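Local coordinates for protein tyrosyl-tRNA synthetase (Archaeoglobus fulgidus, PDB 2CYB) that probably catalyses the two-step attachment of tyrosine to tRNA(Tyr), first activating the amino acid with ATP and then transferring it to the acceptor end, at residues A[47-57]-A[254-262]. Numbering follows the deposited sequence.
Sequences LGHMMTVQKLM and IAKYHILPR
With CG anti to its carbonyl carbon (chi1 -53°), H258 swings its imidazole across to L47, where NE2 donates a hydrogen bond to the backbone O of L47 at 3.1 Å. The carbonyl oxygen lies close to the ring plane, and the N-H...O angle is 154°. L47 also lays CD2 over the centre of one face of this imidazole, a CH-pi contact, while CB of M50 meets CD2 of H258 at the ring edge, 3.6 Å away; main chain, methyl and methylene together probably hold the ring's rotation. The other branch of L47, CD1, packs on CD1 of I254 at 3.7 Å. M51, bent at chi2 and chi3, brings its CE to CG of Y257 at 3.4 Å, and its sulfur forms an oblique Met-aromatic contact. Farther along, the side chain of Q54 crosses P261 at about a right angle, against its CB, and lies over one guanidinium face of R262, toward its rim, the amide and guanidinium planes nearly perpendicular, and M57 SD lies 3.4 Å from R262 NH2. Shortening R262 to an alanine would remove the guanidinium and is likely to open a gap beside M57 SD and Q54. Helix 47-61 begins within the HIGH motif of this class I Rossmann fold. Its segment crosses that of helix 250-263 at 45°, with strand 34-39 touched by V53 and helix 297-319 by I254 and R262.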
# COMPACT_ATOMS: atom_id res chain seq x y z
N LEU A 47 25.07 6.01 17.62
CA LEU A 47 24.82 5.36 18.90
C LEU A 47 23.44 4.74 18.98
O LEU A 47 23.25 3.73 19.66
CB LEU A 47 25.01 6.36 20.05
CG LEU A 47 26.46 6.78 20.29
CD1 LEU A 47 26.54 7.75 21.47
CD2 LEU A 47 27.31 5.56 20.56
N GLY A 48 22.48 5.34 18.28
CA GLY A 48 21.13 4.80 18.28
C GLY A 48 21.12 3.38 17.75
O GLY A 48 20.45 2.51 18.30
N HIS A 49 21.85 3.15 16.66
CA HIS A 49 21.94 1.82 16.07
C HIS A 49 22.64 0.89 17.04
O HIS A 49 22.23 -0.26 17.22
CB HIS A 49 22.77 1.85 14.78
CG HIS A 49 22.14 2.65 13.68
ND1 HIS A 49 21.23 2.11 12.80
CD2 HIS A 49 22.28 3.95 13.33
CE1 HIS A 49 20.83 3.04 11.95
NE2 HIS A 49 21.46 4.17 12.26
N MET A 50 23.70 1.39 17.66
CA MET A 50 24.48 0.60 18.61
C MET A 50 23.64 0.16 19.81
O MET A 50 23.98 -0.80 20.49
CB MET A 50 25.71 1.40 19.06
CG MET A 50 26.69 1.66 17.93
SD MET A 50 28.13 2.66 18.36
CE MET A 50 27.75 4.19 17.54
N MET A 51 22.54 0.87 20.04
CA MET A 51 21.63 0.54 21.14
C MET A 51 21.02 -0.85 20.89
O MET A 51 21.06 -1.73 21.76
CB MET A 51 20.51 1.58 21.19
CG MET A 51 19.41 1.29 22.20
SD MET A 51 19.99 1.44 23.89
CE MET A 51 20.78 2.97 23.80
N THR A 52 20.46 -1.03 19.70
CA THR A 52 19.84 -2.30 19.34
C THR A 52 20.87 -3.34 18.95
O THR A 52 20.63 -4.54 19.10
CB THR A 52 18.80 -2.12 18.19
OG1 THR A 52 19.40 -1.41 17.09
CG2 THR A 52 17.58 -1.35 18.69
N VAL A 53 22.02 -2.89 18.46
CA VAL A 53 23.07 -3.83 18.09
C VAL A 53 23.57 -4.52 19.36
O VAL A 53 23.75 -5.75 19.39
CB VAL A 53 24.25 -3.12 17.40
CG1 VAL A 53 25.48 -4.02 17.40
CG2 VAL A 53 23.86 -2.78 15.96
N GLN A 54 23.76 -3.74 20.42
CA GLN A 54 24.24 -4.29 21.69
C GLN A 54 23.24 -5.30 22.23
O GLN A 54 23.63 -6.32 22.78
CB GLN A 54 24.46 -3.16 22.71
CG GLN A 54 24.86 -3.65 24.12
CD GLN A 54 26.20 -4.38 24.14
OE1 GLN A 54 26.30 -5.48 24.67
NE2 GLN A 54 27.22 -3.74 23.59
N LYS A 55 21.95 -5.03 22.05
CA LYS A 55 20.93 -5.96 22.53
C LYS A 55 21.01 -7.26 21.75
O LYS A 55 20.80 -8.34 22.31
CB LYS A 55 19.54 -5.33 22.43
CG LYS A 55 18.41 -6.22 22.95
CD LYS A 55 18.75 -6.86 24.30
CE LYS A 55 19.02 -5.82 25.39
NZ LYS A 55 19.49 -6.46 26.66
N LEU A 56 21.30 -7.18 20.45
CA LEU A 56 21.43 -8.39 19.65
C LEU A 56 22.62 -9.21 20.14
O LEU A 56 22.56 -10.44 20.15
CB LEU A 56 21.59 -8.06 18.16
CG LEU A 56 20.32 -7.63 17.41
CD1 LEU A 56 20.64 -7.37 15.95
CD2 LEU A 56 19.25 -8.73 17.52
N MET A 57 23.70 -8.54 20.54
CA MET A 57 24.88 -9.24 21.04
C MET A 57 24.55 -9.89 22.39
O MET A 57 25.05 -10.97 22.69
CB MET A 57 26.07 -8.29 21.18
CG MET A 57 26.64 -7.85 19.84
SD MET A 57 28.15 -6.88 19.96
CE MET A 57 29.38 -8.16 19.88
N ILE A 254 25.36 6.95 27.60
CA ILE A 254 26.42 6.26 26.87
C ILE A 254 27.12 5.29 27.81
O ILE A 254 27.50 4.18 27.42
CB ILE A 254 27.43 7.25 26.27
CG1 ILE A 254 26.73 8.14 25.24
CG2 ILE A 254 28.59 6.49 25.62
CD1 ILE A 254 27.62 9.22 24.64
N ALA A 255 27.30 5.69 29.06
CA ALA A 255 27.94 4.80 30.02
C ALA A 255 27.06 3.57 30.25
O ALA A 255 27.53 2.44 30.23
CB ALA A 255 28.17 5.53 31.34
N LYS A 256 25.77 3.82 30.47
CA LYS A 256 24.81 2.75 30.73
C LYS A 256 24.57 1.77 29.58
O LYS A 256 24.62 0.56 29.78
CB LYS A 256 23.47 3.36 31.15
CG LYS A 256 22.42 2.32 31.56
CD LYS A 256 21.08 2.99 31.89
CE LYS A 256 20.02 1.97 32.29
NZ LYS A 256 20.41 1.21 33.51
N TYR A 257 24.33 2.30 28.38
CA TYR A 257 24.02 1.45 27.23
C TYR A 257 25.16 0.94 26.37
O TYR A 257 25.04 -0.13 25.77
CB TYR A 257 23.01 2.19 26.35
CG TYR A 257 21.72 2.50 27.07
CD1 TYR A 257 20.86 1.48 27.48
CD2 TYR A 257 21.39 3.81 27.41
CE1 TYR A 257 19.71 1.75 28.21
CE2 TYR A 257 20.24 4.09 28.14
CZ TYR A 257 19.41 3.06 28.54
OH TYR A 257 18.30 3.33 29.30
N HIS A 258 26.27 1.66 26.31
CA HIS A 258 27.37 1.22 25.47
C HIS A 258 28.65 0.78 26.17
O HIS A 258 29.19 -0.29 25.89
CB HIS A 258 27.72 2.31 24.45
CG HIS A 258 26.55 2.80 23.66
ND1 HIS A 258 25.75 3.85 24.07
CD2 HIS A 258 26.00 2.35 22.50
CE1 HIS A 258 24.77 4.02 23.21
NE2 HIS A 258 24.90 3.13 22.25
N ILE A 259 29.14 1.60 27.09
CA ILE A 259 30.39 1.29 27.76
C ILE A 259 30.35 0.14 28.76
O ILE A 259 31.10 -0.83 28.61
CB ILE A 259 30.95 2.55 28.43
CG1 ILE A 259 31.05 3.68 27.39
CG2 ILE A 259 32.34 2.27 29.00
CD1 ILE A 259 31.30 5.06 27.97
N LEU A 260 29.50 0.23 29.78
CA LEU A 260 29.44 -0.83 30.77
C LEU A 260 29.10 -2.20 30.17
O LEU A 260 29.72 -3.21 30.53
CB LEU A 260 28.46 -0.46 31.89
CG LEU A 260 29.05 0.59 32.84
CD1 LEU A 260 27.97 1.19 33.71
CD2 LEU A 260 30.14 -0.07 33.69
N PRO A 261 28.11 -2.27 29.26
CA PRO A 261 27.77 -3.57 28.68
C PRO A 261 28.93 -4.17 27.88
O PRO A 261 29.09 -5.39 27.82
CB PRO A 261 26.57 -3.25 27.79
CG PRO A 261 25.87 -2.18 28.58
CD PRO A 261 27.04 -1.29 28.99
N ARG A 262 29.74 -3.31 27.27
CA ARG A 262 30.85 -3.77 26.46
C ARG A 262 32.16 -3.95 27.22
O ARG A 262 32.91 -4.89 26.94
CB ARG A 262 31.06 -2.82 25.28
CG ARG A 262 29.97 -2.95 24.24
CD ARG A 262 30.02 -1.85 23.20
NE ARG A 262 29.16 -2.18 22.07
CZ ARG A 262 29.38 -3.22 21.27
NH1 ARG A 262 30.42 -4.01 21.46
NH2 ARG A 262 28.54 -3.47 20.27